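Side-chain contacts in transcriptional regulator, ROK family (Vibrio cholerae O1 biovar eltor, PDB 1Z05), which probably binds DNA as a transcriptional regulator of carbohydrate metabolism and carries a bound zinc ion: residues K72-L77 with H81-T86; K46-K51 with I57-E62; Q415-Y418 with L422-K425. One frame throughout, in Å; residues are numbered along the deposited sequence.

Contact 1: K72-L77 with H81-T86; sequences KITREL and HLIHET. With SO4 (sulfate ion), chain G.
A water bridges the Arg75 guanidinium and the Glu85 carboxylate. It accepts from Arg75 NH2 and donates to Glu85 OE2, which itself lies 4.3 Å from NH2, oblique to the guanidinium and too far for a direct salt bridge. At the edge of the guanidinium, near its plane, is a sulfate: NE donates to O4 at 2.7 Å with a bent N-H...O angle of 141°. The Arg75 chain, with CG anti to the backbone N (chi1 -178°), is bent at chi2 and chi3, and O4 sits in the bend against CB, CG and CD. Glu85 OE2 also has a salt bridge to Arg56.

Deeper in, the contact is greasy. Ile83 crosses Leu77 obliquely, its CD1 3.6 Å from Leu77 CB, and the same methyl reaches Thr74 CG2 at 4.2 Å. Leu77 CD2 comes up to Leu82 CD1, also 4.2 Å away. The helix then ends in a Schellman motif: His81 takes positive phi, and Leu82 N donates to Leu77 O over 3.0 Å.

This joins helix 67-79, probably the recognition helix of a winged helix-turn-helix, to the first strand of its wing; Leu101 of the partner strand and Ile48 of helix 35-51 cover Ile83. The sulfate, probably from the crystallisation liquor, marks a spot on Arg75 suited to an oxyanion, consistent with a contact to a DNA phosphate.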
ATOM      1  N   LYS A  72      28.126  -3.980 -18.866  1.00 38.51           N
ATOM      2  CA  LYS A  72      27.627  -2.664 -19.269  1.00 38.79           C
ATOM      3  C   LYS A  72      27.245  -1.789 -18.072  1.00 37.54           C
ATOM      4  O   LYS A  72      27.611  -0.619 -18.029  1.00 36.54           O
ATOM      5  CB  LYS A  72      26.444  -2.792 -20.242  1.00 39.09           C
ATOM      6  CG  LYS A  72      26.849  -3.232 -21.644  1.00 40.13           C
ATOM      7  CD  LYS A  72      25.711  -3.081 -22.665  1.00 41.92           C
ATOM      8  CE  LYS A  72      24.666  -4.176 -22.510  1.00 44.86           C
ATOM      9  NZ  LYS A  72      23.831  -4.331 -23.739  1.00 46.96           N
ATOM     10  N   ILE A  73      26.531  -2.364 -17.103  1.00 36.89           N
ATOM     11  CA  ILE A  73      26.139  -1.633 -15.897  1.00 37.61           C
ATOM     12  C   ILE A  73      27.349  -1.209 -15.053  1.00 38.53           C
ATOM     13  O   ILE A  73      27.466  -0.035 -14.678  1.00 40.05           O
ATOM     14  CB  ILE A  73      25.129  -2.428 -15.019  1.00 36.86           C
ATOM     15  CG1 ILE A  73      23.783  -2.572 -15.754  1.00 40.00           C
ATOM     16  CG2 ILE A  73      24.937  -1.737 -13.669  1.00 34.34           C
ATOM     17  CD1 ILE A  73      22.932  -3.756 -15.297  1.00 40.01           C
ATOM     18  N   THR A  74      28.238  -2.154 -14.748  1.00 38.66           N
ATOM     19  CA  THR A  74      29.407  -1.833 -13.930  1.00 39.21           C
ATOM     20  C   THR A  74      30.332  -0.836 -14.615  1.00 39.39           C
ATOM     21  O   THR A  74      30.921   0.010 -13.950  1.00 40.32           O
ATOM     22  CB  THR A  74      30.226  -3.082 -13.519  1.00 38.92           C
ATOM     23  OG1 THR A  74      30.546  -3.860 -14.678  1.00 39.86           O
ATOM     24  CG2 THR A  74      29.460  -3.934 -12.511  1.00 38.97           C
ATOM     25  N   ARG A  75      30.471  -0.938 -15.939  1.00 40.10           N
ATOM     26  CA  ARG A  75      31.335  -0.014 -16.668  1.00 39.68           C
ATOM     27  C   ARG A  75      30.848   1.436 -16.538  1.00 38.98           C
ATOM     28  O   ARG A  75      31.652   2.338 -16.295  1.00 36.55           O
ATOM     29  CB  ARG A  75      31.497  -0.444 -18.137  1.00 40.10           C
ATOM     30  CG  ARG A  75      32.433   0.423 -19.015  1.00 44.49           C
ATOM     31  CD  ARG A  75      33.785   0.775 -18.357  1.00 50.75           C
ATOM     32  NE  ARG A  75      34.397  -0.332 -17.623  1.00 54.28           N
ATOM     33  CZ  ARG A  75      35.439  -0.207 -16.803  1.00 57.40           C
ATOM     34  NH1 ARG A  75      36.003   0.980 -16.607  1.00 59.30           N
ATOM     35  NH2 ARG A  75      35.922  -1.270 -16.178  1.00 56.40           N
ATOM     36  N   GLU A  76      29.542   1.656 -16.714  1.00 39.02           N
ATOM     37  CA  GLU A  76      28.963   2.985 -16.506  1.00 40.21           C
ATOM     38  C   GLU A  76      29.164   3.455 -15.056  1.00 39.09           C
ATOM     39  O   GLU A  76      29.505   4.615 -14.822  1.00 39.14           O
ATOM     40  CB  GLU A  76      27.478   3.043 -16.899  1.00 39.77           C
ATOM     41  CG  GLU A  76      27.206   2.736 -18.367  1.00 46.31           C
ATOM     42  CD  GLU A  76      25.980   3.450 -18.939  1.00 53.78           C
ATOM     43  OE1 GLU A  76      25.323   4.232 -18.210  1.00 56.37           O
ATOM     44  OE2 GLU A  76      25.678   3.227 -20.135  1.00 55.27           O
ATOM     45  N   LEU A  77      28.972   2.558 -14.090  1.00 38.48           N
ATOM     46  CA  LEU A  77      29.139   2.931 -12.680  1.00 39.54           C
ATOM     47  C   LEU A  77      30.601   3.207 -12.311  1.00 39.49           C
ATOM     48  O   LEU A  77      30.883   4.127 -11.542  1.00 40.48           O
ATOM     49  CB  LEU A  77      28.513   1.891 -11.741  1.00 39.14           C
ATOM     50  CG  LEU A  77      26.999   1.631 -11.792  1.00 43.25           C
ATOM     51  CD1 LEU A  77      26.629   0.545 -10.791  1.00 42.20           C
ATOM     52  CD2 LEU A  77      26.170   2.890 -11.553  1.00 44.57           C
ATOM     53  N   HIS A  81      32.595   6.847 -11.346  1.00 38.01           N
ATOM     54  CA  HIS A  81      33.256   6.790 -10.029  1.00 38.57           C
ATOM     55  C   HIS A  81      32.293   6.556  -8.860  1.00 37.83           C
ATOM     56  O   HIS A  81      32.516   7.038  -7.750  1.00 38.39           O
ATOM     57  CB  HIS A  81      34.125   8.033  -9.791  1.00 38.51           C
ATOM     58  CG  HIS A  81      35.085   8.310 -10.903  1.00 44.06           C
ATOM     59  ND1 HIS A  81      34.964   9.400 -11.738  1.00 49.30           N
ATOM     60  CD2 HIS A  81      36.161   7.617 -11.344  1.00 45.97           C
ATOM     61  CE1 HIS A  81      35.939   9.379 -12.631  1.00 48.55           C
ATOM     62  NE2 HIS A  81      36.676   8.305 -12.415  1.00 48.98           N
ATOM     63  N   LEU A  82      31.225   5.814  -9.124  1.00 37.68           N
ATOM     64  CA  LEU A  82      30.264   5.446  -8.079  1.00 37.27           C
ATOM     65  C   LEU A  82      30.658   4.134  -7.407  1.00 37.16           C
ATOM     66  O   LEU A  82      30.311   3.883  -6.251  1.00 35.95           O
ATOM     67  CB  LEU A  82      28.855   5.347  -8.670  1.00 37.60           C
ATOM     68  CG  LEU A  82      28.244   6.728  -8.912  1.00 36.44           C
ATOM     69  CD1 LEU A  82      27.085   6.671  -9.902  1.00 36.41           C
ATOM     70  CD2 LEU A  82      27.823   7.359  -7.572  1.00 37.44           C
ATOM     71  N   ILE A  83      31.374   3.299  -8.154  1.00 37.02           N
ATOM     72  CA  ILE A  83      31.909   2.044  -7.633  1.00 37.52           C
ATOM     73  C   ILE A  83      33.359   1.928  -8.040  1.00 37.60           C
ATOM     74  O   ILE A  83      33.815   2.649  -8.937  1.00 37.89           O
ATOM     75  CB  ILE A  83      31.101   0.780  -8.081  1.00 37.72           C
ATOM     76  CG1 ILE A  83      31.231   0.520  -9.598  1.00 38.16           C
ATOM     77  CG2 ILE A  83      29.642   0.882  -7.595  1.00 37.69           C
ATOM     78  CD1 ILE A  83      30.463  -0.712 -10.094  1.00 38.16           C
ATOM     79  N   HIS A  84      34.084   1.035  -7.379  0.50 37.03           N
ATOM     80  CA  HIS A  84      35.479   0.816  -7.715  0.50 36.78           C
ATOM     81  C   HIS A  84      35.894  -0.613  -7.424  0.50 37.18           C
ATOM     82  O   HIS A  84      35.254  -1.308  -6.636  0.50 37.77           O
ATOM     83  CB  HIS A  84      36.383   1.811  -6.982  0.50 36.12           C
ATOM     84  CG  HIS A  84      36.515   1.550  -5.514  0.50 34.05           C
ATOM     85  ND1 HIS A  84      37.621   0.939  -4.967  0.50 29.82           N
ATOM     86  CD2 HIS A  84      35.684   1.823  -4.480  0.50 32.05           C
ATOM     87  CE1 HIS A  84      37.469   0.847  -3.658  0.50 31.49           C
ATOM     88  NE2 HIS A  84      36.306   1.382  -3.336  0.50 33.31           N
ATOM     89  N   GLU A  85      36.971  -1.028  -8.079  1.00 37.45           N
ATOM     90  CA  GLU A  85      37.584  -2.341  -7.884  1.00 37.97           C
ATOM     91  C   GLU A  85      39.103  -2.188  -8.022  1.00 37.45           C
ATOM     92  O   GLU A  85      39.583  -1.162  -8.510  1.00 38.04           O
ATOM     93  CB  GLU A  85      37.079  -3.327  -8.943  1.00 38.58           C
ATOM     94  CG  GLU A  85      37.365  -2.875 -10.378  1.00 37.99           C
ATOM     95  CD  GLU A  85      36.952  -3.890 -11.440  1.00 41.75           C
ATOM     96  OE1 GLU A  85      36.790  -5.087 -11.110  1.00 44.68           O
ATOM     97  OE2 GLU A  85      36.795  -3.477 -12.612  1.00 44.28           O
ATOM     98  N   THR A  86      39.855  -3.189  -7.572  1.00 36.63           N
ATOM     99  CA  THR A  86      41.248  -3.329  -7.995  1.00 36.37           C
ATOM    100  C   THR A  86      41.238  -4.446  -9.044  1.00 37.50           C
ATOM    101  O   THR A  86      40.976  -5.614  -8.719  1.00 37.34           O
ATOM    102  CB  THR A  86      42.217  -3.677  -6.837  1.00 37.30           C
ATOM    103  OG1 THR A  86      42.125  -2.688  -5.806  1.00 36.18           O
ATOM    104  CG2 THR A  86      43.683  -3.737  -7.333  1.00 33.20           C
TER
HETATM  105  S   SO4 G 411      34.930  -3.663 -19.180  0.50 55.55           S
HETATM  106  O1  SO4 G 411      36.216  -3.026 -19.458  0.50 53.26           O
HETATM  107  O2  SO4 G 411      34.559  -4.505 -20.313  0.50 54.66           O
HETATM  108  O3  SO4 G 411      35.033  -4.461 -17.958  0.50 54.41           O
HETATM  109  O4  SO4 G 411      33.895  -2.648 -19.002  0.50 54.85           O
HETATM  110  O   HOH W   1      37.592  -1.321 -13.854  1.00 50.47           O

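Contact 2: K46-K51 with I57-E62; sequences KLIDQK and IDLSKE
Leu59 pushes its CD2 methyl into the angle between Leu47 and Ile48, and that is where these two helices are tight. CD2 lies 3.6 Å from Leu47 CB and 3.8 Å from Ile48 CG1, so one methyl serves both neighbours. Its twin, Leu59 CD1, touches Ile48 too, 4.0 Å from Ile48 CD1. The Leu59 and Leu47 side chains run antiparallel alongside one another, whereas Leu59 and Ile48 meet at about a right angle. Ile54, in the loop joining the helices, touches both Ile48 and Leu59.

One turn on, the contact opens up. Glu62 lays its CB over Leu47 CD1 at 3.8 Å, its aliphatic root prolonging the apolar patch. The chain then bends at chi2 (-78°), and the carboxylate comes round beside Lys51, which it crosses nearly perpendicularly. Glu62 OE1 rests 3.4 Å from Lys51 CE; Lys51 NZ stays 4.0 Å from OE1, because the last torsion of the lysine (chi4 64°) turns the amine aside. Both residues are exposed, and no hydrogen bond or salt bridge links the two segments.

The short segments cross at 115° with axes 10.9 Å apart, a wide spacing filled by leucine and isoleucine. They belong to helices 35-51 and 56-63, the first two helices of what is probably a winged helix-turn-helix, from the order of its helices and strands; Ser60 on helix 56-63 touches Pro67 and Ile70 of the next helix. Cohesion here is thus almost wholly hydrophobic. The facing charges of Lys51 and Glu62 probably add a mild, solvent-screened attraction rather than a fixed bond.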
ATOM      1  N   LYS A  46      22.896  -1.743  -5.377  1.00 35.40           N
ATOM      2  CA  LYS A  46      22.462  -2.212  -4.047  1.00 35.05           C
ATOM      3  C   LYS A  46      23.206  -3.480  -3.612  1.00 35.46           C
ATOM      4  O   LYS A  46      23.616  -3.597  -2.450  1.00 34.65           O
ATOM      5  CB  LYS A  46      20.943  -2.423  -4.001  1.00 33.93           C
ATOM      6  CG  LYS A  46      20.413  -2.779  -2.611  1.00 36.26           C
ATOM      7  CD  LYS A  46      18.924  -3.083  -2.637  1.00 36.08           C
ATOM      8  CE  LYS A  46      18.408  -3.468  -1.262  1.00 35.10           C
ATOM      9  NZ  LYS A  46      16.921  -3.590  -1.307  1.00 37.00           N
ATOM     10  N   LEU A  47      23.385  -4.422  -4.538  1.00 35.32           N
ATOM     11  CA  LEU A  47      24.180  -5.621  -4.249  1.00 36.99           C
ATOM     12  C   LEU A  47      25.621  -5.279  -3.853  1.00 37.53           C
ATOM     13  O   LEU A  47      26.142  -5.795  -2.860  1.00 38.17           O
ATOM     14  CB  LEU A  47      24.164  -6.587  -5.439  1.00 36.47           C
ATOM     15  CG  LEU A  47      22.914  -7.460  -5.589  1.00 38.28           C
ATOM     16  CD1 LEU A  47      22.945  -8.216  -6.917  1.00 40.31           C
ATOM     17  CD2 LEU A  47      22.755  -8.430  -4.417  1.00 37.88           C
ATOM     18  N   ILE A  48      26.251  -4.396  -4.626  1.00 37.52           N
ATOM     19  CA  ILE A  48      27.618  -3.944  -4.347  1.00 37.14           C
ATOM     20  C   ILE A  48      27.713  -3.212  -2.997  1.00 39.00           C
ATOM     21  O   ILE A  48      28.645  -3.444  -2.211  1.00 39.83           O
ATOM     22  CB  ILE A  48      28.147  -3.044  -5.491  1.00 37.12           C
ATOM     23  CG1 ILE A  48      28.222  -3.840  -6.790  1.00 35.13           C
ATOM     24  CG2 ILE A  48      29.529  -2.502  -5.163  1.00 37.45           C
ATOM     25  CD1 ILE A  48      28.388  -2.994  -8.028  1.00 39.03           C
ATOM     26  N   ASP A  49      26.737  -2.348  -2.727  1.00 38.99           N
ATOM     27  CA  ASP A  49      26.709  -1.577  -1.487  1.00 40.14           C
ATOM     28  C   ASP A  49      26.603  -2.498  -0.266  1.00 40.69           C
ATOM     29  O   ASP A  49      27.311  -2.316   0.733  1.00 41.93           O
ATOM     30  CB  ASP A  49      25.550  -0.571  -1.520  1.00 38.56           C
ATOM     31  CG  ASP A  49      25.666   0.505  -0.450  1.00 43.32           C
ATOM     32  OD1 ASP A  49      26.798   0.865  -0.063  1.00 48.84           O
ATOM     33  OD2 ASP A  49      24.613   0.997   0.001  1.00 40.21           O
ATOM     34  N   GLN A  50      25.734  -3.495  -0.362  1.00 40.57           N
ATOM     35  CA  GLN A  50      25.452  -4.375   0.764  1.00 41.49           C
ATOM     36  C   GLN A  50      26.363  -5.597   0.860  1.00 40.60           C
ATOM     37  O   GLN A  50      26.527  -6.157   1.941  1.00 40.36           O
ATOM     38  CB  GLN A  50      23.980  -4.801   0.734  1.00 41.36           C
ATOM     39  CG  GLN A  50      23.023  -3.663   1.065  1.00 43.26           C
ATOM     40  CD  GLN A  50      21.554  -4.044   0.964  1.00 44.24           C
ATOM     41  OE1 GLN A  50      21.195  -5.044   0.336  1.00 45.61           O
ATOM     42  NE2 GLN A  50      20.691  -3.227   1.572  1.00 43.01           N
ATOM     43  N   LYS A  51      26.959  -6.008  -0.259  1.00 41.40           N
ATOM     44  CA  LYS A  51      27.720  -7.264  -0.300  1.00 41.81           C
ATOM     45  C   LYS A  51      29.163  -7.129  -0.790  1.00 41.81           C
ATOM     46  O   LYS A  51      29.918  -8.094  -0.722  1.00 41.98           O
ATOM     47  CB  LYS A  51      26.993  -8.309  -1.161  1.00 42.61           C
ATOM     48  CG  LYS A  51      25.777  -8.935  -0.519  1.00 43.93           C
ATOM     49  CD  LYS A  51      25.122  -9.911  -1.482  1.00 48.91           C
ATOM     50  CE  LYS A  51      23.817 -10.465  -0.927  1.00 55.23           C
ATOM     51  NZ  LYS A  51      22.773  -9.402  -0.743  1.00 60.80           N
ATOM     52  N   ILE A  57      30.935 -12.177 -11.511  1.00 38.26           N
ATOM     53  CA  ILE A  57      30.238 -13.463 -11.609  1.00 38.53           C
ATOM     54  C   ILE A  57      29.206 -13.639 -10.470  1.00 38.86           C
ATOM     55  O   ILE A  57      28.076 -14.055 -10.724  1.00 38.03           O
ATOM     56  CB  ILE A  57      31.216 -14.684 -11.810  1.00 39.48           C
ATOM     57  CG1 ILE A  57      30.458 -15.944 -12.252  1.00 39.16           C
ATOM     58  CG2 ILE A  57      32.065 -14.957 -10.577  1.00 39.70           C
ATOM     59  CD1 ILE A  57      29.899 -15.874 -13.664  1.00 41.06           C
ATOM     60  N   ASP A  58      29.584 -13.271  -9.245  1.00 38.54           N
ATOM     61  CA  ASP A  58      28.660 -13.257  -8.099  1.00 39.77           C
ATOM     62  C   ASP A  58      27.487 -12.279  -8.277  1.00 38.29           C
ATOM     63  O   ASP A  58      26.350 -12.584  -7.898  1.00 36.09           O
ATOM     64  CB  ASP A  58      29.410 -12.926  -6.805  1.00 41.27           C
ATOM     65  CG  ASP A  58      30.162 -14.121  -6.228  1.00 46.72           C
ATOM     66  OD1 ASP A  58      30.410 -15.106  -6.958  1.00 51.11           O
ATOM     67  OD2 ASP A  58      30.513 -14.069  -5.027  1.00 52.10           O
ATOM     68  N   LEU A  59      27.764 -11.106  -8.847  1.00 37.77           N
ATOM     69  CA  LEU A  59      26.709 -10.150  -9.182  1.00 36.92           C
ATOM     70  C   LEU A  59      25.767 -10.711 -10.243  1.00 37.13           C
ATOM     71  O   LEU A  59      24.553 -10.531 -10.163  1.00 36.19           O
ATOM     72  CB  LEU A  59      27.299  -8.820  -9.664  1.00 37.56           C
ATOM     73  CG  LEU A  59      27.901  -7.869  -8.639  1.00 36.68           C
ATOM     74  CD1 LEU A  59      28.669  -6.768  -9.389  1.00 40.76           C
ATOM     75  CD2 LEU A  59      26.833  -7.285  -7.711  1.00 32.55           C
ATOM     76  N   SER A  60      26.328 -11.412 -11.227  1.00 36.97           N
ATOM     77  CA  SER A  60      25.520 -12.055 -12.250  1.00 37.02           C
ATOM     78  C   SER A  60      24.589 -13.126 -11.655  1.00 38.08           C
ATOM     79  O   SER A  60      23.406 -13.197 -12.009  1.00 36.92           O
ATOM     80  CB  SER A  60      26.424 -12.641 -13.339  1.00 37.66           C
ATOM     81  OG  SER A  60      25.658 -13.278 -14.333  1.00 36.63           O
ATOM     82  N   LYS A  61      25.115 -13.941 -10.743  1.00 38.63           N
ATOM     83  CA  LYS A  61      24.322 -14.992 -10.093  1.00 39.88           C
ATOM     84  C   LYS A  61      23.228 -14.421  -9.180  1.00 39.45           C
ATOM     85  O   LYS A  61      22.078 -14.857  -9.236  1.00 39.21           O
ATOM     86  CB  LYS A  61      25.218 -15.962  -9.313  1.00 40.34           C
ATOM     87  CG  LYS A  61      26.300 -16.626 -10.149  1.00 44.61           C
ATOM     88  CD  LYS A  61      26.897 -17.838  -9.443  1.00 49.98           C
ATOM     89  CE  LYS A  61      28.158 -18.333 -10.148  1.00 51.18           C
ATOM     90  NZ  LYS A  61      27.898 -18.837 -11.529  1.00 53.39           N
ATOM     91  N   GLU A  62      23.591 -13.443  -8.353  1.00 40.21           N
ATOM     92  CA  GLU A  62      22.656 -12.822  -7.413  1.00 41.57           C
ATOM     93  C   GLU A  62      21.545 -12.015  -8.091  1.00 41.07           C
ATOM     94  O   GLU A  62      20.381 -12.135  -7.712  1.00 41.99           O
ATOM     95  CB  GLU A  62      23.398 -11.951  -6.389  1.00 42.49           C
ATOM     96  CG  GLU A  62      24.079 -12.736  -5.262  1.00 47.25           C
ATOM     97  CD  GLU A  62      23.098 -13.212  -4.189  1.00 52.96           C
ATOM     98  OE1 GLU A  62      22.548 -12.364  -3.448  1.00 55.72           O
ATOM     99  OE2 GLU A  62      22.885 -14.438  -4.084  1.00 56.90           O
TER

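Contact 3: Q415-Y418 with L422-K425; sequences QALY and LLMK
Leu422 N reaches back to Ala416 O with a 3.0 Å hydrogen bond that is nearly straight at the hydrogen, 173°. This bond bridges the short break between helix 407-418 and helix 421-428, the last two helices of this ROK protein, a family with the ASKHA (sugar-kinase-like) fold.

Around the bond the side chains are all buried and apolar. Ala416 CB faces Leu422 CB at 4.0 Å, just beside the bonded backbone. Leu417 does more: its CD2 methyl lies 3.9 Å from Leu422 CD2 and 3.7 Å from Leu423 CD2, wedged between two consecutive leucines. These already point apart as successive helix residues, and their first torsions differ as well: Leu422 turns CG anti to its own N (chi1 -172°), whereas Leu423 holds CG beside the N (chi1 -63°). Leu422 also packs on Thr170 and Ser171 of strand 168-176, and both Leu417 and Leu423 meet Tyr45 of helix 35-51. Carbon rests on backbone oxygen here too, for Leu423 CG and CD1 both lie 3.5 Å from Leu417 O.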
ATOM      1  N   GLN A 415      17.414   5.394  -1.075  0.50 34.32           N
ATOM      2  CA  GLN A 415      16.442   4.650  -1.880  0.50 34.70           C
ATOM      3  C   GLN A 415      16.458   5.052  -3.359  0.50 33.81           C
ATOM      4  O   GLN A 415      16.207   4.211  -4.226  0.50 33.59           O
ATOM      5  CB  GLN A 415      15.028   4.739  -1.281  0.50 34.99           C
ATOM      6  CG  GLN A 415      14.017   3.728  -1.854  0.50 37.44           C
ATOM      7  CD  GLN A 415      14.493   2.275  -1.780  0.50 40.67           C
ATOM      8  OE1 GLN A 415      14.532   1.575  -2.792  0.50 40.94           O
ATOM      9  NE2 GLN A 415      14.856   1.822  -0.582  0.50 39.57           N
ATOM     10  N   ALA A 416      16.775   6.317  -3.648  1.00 32.75           N
ATOM     11  CA  ALA A 416      16.911   6.777  -5.048  1.00 33.10           C
ATOM     12  C   ALA A 416      18.152   6.201  -5.738  1.00 33.72           C
ATOM     13  O   ALA A 416      18.151   6.034  -6.953  1.00 33.71           O
ATOM     14  CB  ALA A 416      16.933   8.305  -5.140  1.00 32.92           C
ATOM     15  N   LEU A 417      19.199   5.916  -4.963  1.00 31.77           N
ATOM     16  CA  LEU A 417      20.371   5.175  -5.471  1.00 33.32           C
ATOM     17  C   LEU A 417      19.979   3.721  -5.800  1.00 33.99           C
ATOM     18  O   LEU A 417      20.259   3.225  -6.889  1.00 34.77           O
ATOM     19  CB  LEU A 417      21.525   5.202  -4.455  1.00 31.31           C
ATOM     20  CG  LEU A 417      22.213   6.559  -4.219  1.00 31.64           C
ATOM     21  CD1 LEU A 417      23.102   6.528  -3.000  1.00 33.04           C
ATOM     22  CD2 LEU A 417      23.027   7.020  -5.433  1.00 33.31           C
ATOM     23  N   TYR A 418      19.317   3.063  -4.855  1.00 33.82           N
ATOM     24  CA  TYR A 418      18.843   1.689  -5.030  1.00 35.30           C
ATOM     25  C   TYR A 418      17.780   1.534  -6.133  1.00 35.98           C
ATOM     26  O   TYR A 418      17.700   0.488  -6.782  1.00 36.87           O
ATOM     27  CB  TYR A 418      18.301   1.155  -3.714  1.00 35.00           C
ATOM     28  CG  TYR A 418      19.342   0.913  -2.639  1.00 35.33           C
ATOM     29  CD1 TYR A 418      20.714   1.080  -2.889  1.00 33.97           C
ATOM     30  CD2 TYR A 418      18.951   0.486  -1.375  1.00 38.64           C
ATOM     31  CE1 TYR A 418      21.662   0.843  -1.891  1.00 35.10           C
ATOM     32  CE2 TYR A 418      19.888   0.238  -0.377  1.00 36.99           C
ATOM     33  CZ  TYR A 418      21.232   0.421  -0.638  1.00 36.32           C
ATOM     34  OH  TYR A 418      22.131   0.167   0.369  1.00 38.40           O
ATOM     35  N   LEU A 422      18.926   8.061  -9.065  1.00 38.79           N
ATOM     36  CA  LEU A 422      20.003   8.997  -8.772  1.00 37.49           C
ATOM     37  C   LEU A 422      21.302   8.580  -9.453  1.00 36.40           C
ATOM     38  O   LEU A 422      22.049   9.436  -9.923  1.00 36.50           O
ATOM     39  CB  LEU A 422      20.200   9.164  -7.263  1.00 36.78           C
ATOM     40  CG  LEU A 422      21.178  10.257  -6.822  1.00 37.19           C
ATOM     41  CD1 LEU A 422      20.873  11.598  -7.510  1.00 32.70           C
ATOM     42  CD2 LEU A 422      21.149  10.400  -5.311  1.00 36.69           C
ATOM     43  N   LEU A 423      21.556   7.275  -9.519  1.00 35.94           N
ATOM     44  CA  LEU A 423      22.709   6.753 -10.258  1.00 37.23           C
ATOM     45  C   LEU A 423      22.740   7.279 -11.690  1.00 38.80           C
ATOM     46  O   LEU A 423      23.780   7.734 -12.164  1.00 38.25           O
ATOM     47  CB  LEU A 423      22.708   5.223 -10.301  1.00 37.28           C
ATOM     48  CG  LEU A 423      22.822   4.429  -9.007  1.00 38.08           C
ATOM     49  CD1 LEU A 423      22.797   2.961  -9.341  1.00 40.33           C
ATOM     50  CD2 LEU A 423      24.092   4.793  -8.247  1.00 40.46           C
ATOM     51  N   MET A 424      21.594   7.228 -12.366  1.00 39.13           N
ATOM     52  CA  MET A 424      21.540   7.630 -13.758  1.00 40.50           C
ATOM     53  C   MET A 424      21.753   9.133 -13.892  1.00 40.50           C
ATOM     54  O   MET A 424      22.409   9.580 -14.830  1.00 40.49           O
ATOM     55  CB  MET A 424      20.234   7.173 -14.416  1.00 42.86           C
ATOM     56  CG  MET A 424      20.087   5.643 -14.542  1.00 48.01           C
ATOM     57  SD  MET A 424      21.332   4.817 -15.580  1.00 60.58           S
ATOM     58  CE  MET A 424      22.634   4.429 -14.410  1.00 54.98           C
ATOM     59  N   LYS A 425      21.230   9.903 -12.939  1.00 39.17           N
ATOM     60  CA  LYS A 425      21.482  11.339 -12.902  1.00 39.64           C
ATOM     61  C   LYS A 425      22.966  11.658 -12.732  1.00 39.65           C
ATOM     62  O   LYS A 425      23.481  12.555 -13.397  1.00 39.08           O
ATOM     63  CB  LYS A 425      20.640  12.029 -11.822  1.00 40.23           C
ATOM     64  CG  LYS A 425      19.137  12.007 -12.109  1.00 40.43           C
ATOM     65  CD  LYS A 425      18.704  13.098 -13.097  1.00 43.78           C
ATOM     66  CE  LYS A 425      18.215  14.345 -12.362  1.00 45.69           C
ATOM     67  NZ  LYS A 425      17.742  15.444 -13.257  1.00 42.14           N
TER

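How the contacts relate
From the N terminus, the three contacts come in series, none enclosing another. Contact 2 closes the loop between helices 35-51 and 56-63; contact 1 then closes the turn from helix 67-79 into strand 83-86. Much later, contact 3 closes the break between the two last helices. In space they converge: Ile83 CD1 meets Ile48 CD1 at 3.7 Å, joining contacts 1 and 2, and Leu423 packs on Leu77 and Leu82, bringing the C-terminal helix against the end of helix 67-79 and the turn that follows. Between contacts 2 and 3, Asp49 OD2 and Tyr418 OH make a probable hydrogen bond of 2.6 Å. Together they tie the probable DNA-binding head to the C-terminal end of the ROK body.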